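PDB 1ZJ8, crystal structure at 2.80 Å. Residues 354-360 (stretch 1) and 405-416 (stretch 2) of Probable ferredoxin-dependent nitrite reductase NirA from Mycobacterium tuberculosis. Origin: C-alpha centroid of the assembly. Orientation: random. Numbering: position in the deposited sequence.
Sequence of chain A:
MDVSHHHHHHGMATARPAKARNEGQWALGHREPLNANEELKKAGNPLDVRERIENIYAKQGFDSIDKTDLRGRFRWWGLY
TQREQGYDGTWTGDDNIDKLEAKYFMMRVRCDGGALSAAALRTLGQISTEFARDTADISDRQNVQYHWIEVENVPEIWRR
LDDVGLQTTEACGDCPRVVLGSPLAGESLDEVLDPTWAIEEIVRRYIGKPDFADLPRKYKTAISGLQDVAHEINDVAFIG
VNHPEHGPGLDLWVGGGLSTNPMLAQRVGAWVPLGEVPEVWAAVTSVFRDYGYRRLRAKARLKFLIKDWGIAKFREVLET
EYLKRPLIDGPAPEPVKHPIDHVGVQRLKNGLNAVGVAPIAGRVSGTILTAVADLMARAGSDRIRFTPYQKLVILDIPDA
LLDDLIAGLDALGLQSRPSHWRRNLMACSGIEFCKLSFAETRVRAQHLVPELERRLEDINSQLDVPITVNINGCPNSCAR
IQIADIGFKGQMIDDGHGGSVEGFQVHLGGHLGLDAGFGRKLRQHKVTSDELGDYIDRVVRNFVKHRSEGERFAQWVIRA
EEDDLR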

# COMPACT_ATOMS: atom_id res chain seq x y z
N ALA A 354 10.59 -16.97 -12.05
CA ALA A 354 9.48 -16.23 -11.45
C ALA A 354 8.60 -15.60 -12.54
O ALA A 354 9.10 -15.03 -13.51
N VAL A 355 7.29 -15.65 -12.35
CA VAL A 355 6.32 -15.15 -13.31
C VAL A 355 5.43 -14.14 -12.58
O VAL A 355 4.75 -14.50 -11.62
N GLY A 356 5.43 -12.89 -13.01
CA GLY A 356 4.55 -11.87 -12.41
C GLY A 356 3.33 -11.60 -13.28
O GLY A 356 3.44 -11.49 -14.51
N VAL A 357 2.16 -11.50 -12.66
CA VAL A 357 0.93 -11.28 -13.40
C VAL A 357 0.24 -10.03 -12.93
O VAL A 357 0.37 -9.62 -11.78
N ALA A 358 -0.53 -9.45 -13.84
CA ALA A 358 -1.14 -8.14 -13.61
C ALA A 358 -2.63 -8.25 -13.72
O ALA A 358 -3.17 -8.33 -14.82
N PRO A 359 -3.32 -8.23 -12.57
CA PRO A 359 -4.74 -8.07 -12.63
C PRO A 359 -5.03 -6.60 -12.95
O PRO A 359 -4.11 -5.87 -13.37
N ILE A 360 -6.27 -6.16 -12.78
CA ILE A 360 -6.64 -4.78 -12.97
C ILE A 360 -6.83 -4.15 -11.59
O ILE A 360 -7.83 -4.39 -10.92
N LEU A 405 1.58 -23.01 -17.17
CA LEU A 405 1.23 -22.02 -16.14
C LEU A 405 0.75 -20.68 -16.74
O LEU A 405 -0.34 -20.20 -16.45
N ILE A 406 1.57 -20.07 -17.59
CA ILE A 406 1.21 -18.79 -18.22
C ILE A 406 -0.22 -18.86 -18.81
O ILE A 406 -1.03 -17.94 -18.63
N ALA A 407 -0.53 -19.94 -19.53
CA ALA A 407 -1.81 -20.06 -20.21
C ALA A 407 -2.96 -20.15 -19.19
O ALA A 407 -3.94 -19.40 -19.27
N GLY A 408 -2.81 -21.02 -18.21
CA GLY A 408 -3.76 -21.09 -17.11
C GLY A 408 -4.04 -19.74 -16.47
O GLY A 408 -5.20 -19.42 -16.18
N LEU A 409 -2.98 -18.96 -16.25
CA LEU A 409 -3.08 -17.66 -15.61
C LEU A 409 -3.85 -16.68 -16.49
O LEU A 409 -4.68 -15.93 -16.00
N ASP A 410 -3.55 -16.71 -17.78
CA ASP A 410 -4.31 -15.92 -18.77
C ASP A 410 -5.81 -16.27 -18.75
O ASP A 410 -6.65 -15.39 -18.75
N ALA A 411 -6.12 -17.56 -18.74
CA ALA A 411 -7.51 -17.98 -18.73
C ALA A 411 -8.28 -17.45 -17.50
O ALA A 411 -9.50 -17.32 -17.55
N LEU A 412 -7.58 -17.13 -16.40
CA LEU A 412 -8.19 -16.45 -15.25
C LEU A 412 -8.11 -14.92 -15.33
O LEU A 412 -8.53 -14.24 -14.41
N GLY A 413 -7.54 -14.38 -16.40
CA GLY A 413 -7.40 -12.92 -16.55
C GLY A 413 -6.21 -12.32 -15.83
O GLY A 413 -6.17 -11.11 -15.56
N LEU A 414 -5.22 -13.15 -15.51
CA LEU A 414 -3.99 -12.68 -14.89
C LEU A 414 -2.83 -12.76 -15.89
O LEU A 414 -2.22 -13.81 -16.09
N GLN A 415 -2.54 -11.62 -16.52
CA GLN A 415 -1.65 -11.57 -17.69
C GLN A 415 -0.24 -11.34 -17.25
O GLN A 415 0.00 -10.45 -16.45
N SER A 416 0.68 -12.16 -17.75
CA SER A 416 2.11 -11.94 -17.56
C SER A 416 2.68 -11.01 -18.63
O SER A 416 3.80 -10.48 -18.49

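The contact is a small, mainly apolar packing of a strand and the loop after it against a helix and the segment that follows the helix, pinned by one backbone hydrogen bond and one bridging water. Strand 354-357 and helix 405-411 run in nearly the same direction, 14° apart, and their axes come no closer than 10.5 Å, a spacing that leaves room for side chains between them.

Val355 makes the closest contact of the strand with the helix. Its CA-to-CB bond points toward the other stretch, and with chi1 in the t well its CG1 lies 3.5 Å from CD1 of Ile406 and 4.1 Å from CD1 of Leu409. Ile406 starts out sideways, but its rotamer (chi1 m, chi2 m) brings the end of the chain nearer, so that CD1 meets the valine. Leu409, three residues on from Ile406, a little under one turn, points toward the other stretch; in the m, t rotamer its CD1 also comes within 3.7 Å of CG1 of Val357. One leucine methyl thus touches two valines that are two residues apart on the strand. Branched aliphatic side chains suit this site: they fill the gap with methyl groups and leave no polar atom in need of a partner.

Gly356, between the two valines, has no side chain, and a CB there would point away from the other stretch. It contributes its carbonyl instead: Ser416 CA approaches Gly356 O at 3.4 Å in a CA-H...O contact. The side chain of Ser416, chi1 p, is met through its carbon, with CB 4.1 Å from CG1 of Val355.

Val357 has the largest covered area of any residue here. Its CA-to-CB bond runs sideways, and chi1 of -75° (m) sets CG1 3.3 Å from the carbonyl O of Leu414, while CB of Val357 and CB of Leu414 are 3.8 Å apart. A compact beta-branched residue can therefore lie against both the helix, through CD1 of Leu409, and the backbone at Leu414. Leu414, itself buried and in the m, t rotamer, extends CD2 to 3.6 Å from CB of Pro359, whose puckered ring (C-gamma endo) offers an apolar surface held close to the backbone.

The polar links come from the main chain. Ala358 N donates to Gln415 O at 2.8 Å, and the same oxygen receives a CA-H...O contact from CA of Val357 at 3.3 Å. Gln415 contributes chiefly through this carbonyl; its side chain (chi1 m, chi2 t) comes no nearer than 4.5 Å to the other stretch, which suits a polar residue that is partly exposed. A second polar link is a water that donates to Ala358 O and to Gly413 O, its oxygen 2.7 Å from each, joining two carbonyls that could not bond to one another directly. Gly413 belongs to the Schellman motif that ends the helix, and its positive phi, 82°, by itself favours glycine. The methyl of Ala358 points sideways and comes no nearer than 3.9 Å to the other stretch; having no polar side-chain atom, the residue makes its polar contacts through N and O.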

# COMPACT_ATOMS: atom_id res chain seq x y z
CB ALA A 354 10.01 -15.11 -10.54
CB VAL A 355 5.46 -16.32 -13.85
CG1 VAL A 355 4.33 -15.85 -14.74
CG2 VAL A 355 6.36 -17.30 -14.58
CB VAL A 357 -0.08 -12.43 -13.28
CG1 VAL A 357 0.37 -13.60 -14.10
CG2 VAL A 357 -0.30 -12.83 -11.83
CB ALA A 358 -0.63 -7.10 -14.64
CB PRO A 359 -5.20 -8.47 -11.23
CG PRO A 359 -3.96 -8.47 -10.35
CD PRO A 359 -2.78 -8.31 -11.20
CB ILE A 360 -7.94 -4.67 -13.80
CG1 ILE A 360 -7.70 -5.11 -15.25
CG2 ILE A 360 -8.48 -3.24 -13.75
CD1 ILE A 360 -8.92 -5.02 -16.15
CB LEU A 405 2.41 -21.76 -15.22
CG LEU A 405 2.07 -20.91 -14.00
CD1 LEU A 405 1.08 -21.67 -13.15
CD2 LEU A 405 3.28 -20.57 -13.18
CB ILE A 406 2.21 -18.36 -19.36
CG1 ILE A 406 3.68 -18.36 -18.89
CG2 ILE A 406 1.81 -17.01 -19.98
CD1 ILE A 406 4.04 -17.29 -17.93
CB ALA A 407 -1.82 -21.26 -21.15
CB LEU A 409 -1.67 -17.12 -15.33
CG LEU A 409 -0.91 -17.80 -14.19
CD1 LEU A 409 0.52 -17.33 -14.18
CD2 LEU A 409 -1.53 -17.51 -12.85
CB ASP A 410 -3.78 -16.15 -20.22
CG ASP A 410 -2.60 -15.25 -20.58
OD1 ASP A 410 -2.39 -14.19 -19.94
OD2 ASP A 410 -1.88 -15.61 -21.55
CB ALA A 411 -7.59 -19.46 -18.81
CB LEU A 412 -7.50 -16.87 -13.96
CG LEU A 412 -7.59 -18.33 -13.56
CD1 LEU A 412 -6.43 -18.64 -12.64
CD2 LEU A 412 -8.90 -18.59 -12.87
CB LEU A 414 -3.69 -13.49 -13.63
CG LEU A 414 -4.72 -13.36 -12.51
CD1 LEU A 414 -4.54 -14.45 -11.45
CD2 LEU A 414 -4.61 -11.99 -11.88
CB GLN A 415 -2.08 -10.44 -18.63
CG GLN A 415 -3.58 -10.45 -18.92
CD GLN A 415 -4.02 -9.44 -19.97
OE1 GLN A 415 -3.32 -8.46 -20.28
NE2 GLN A 415 -5.21 -9.68 -20.53
CB SER A 416 2.83 -13.26 -17.55
OG SER A 416 2.39 -14.05 -18.62
O HOH W 1 -5.80 -8.47 -15.60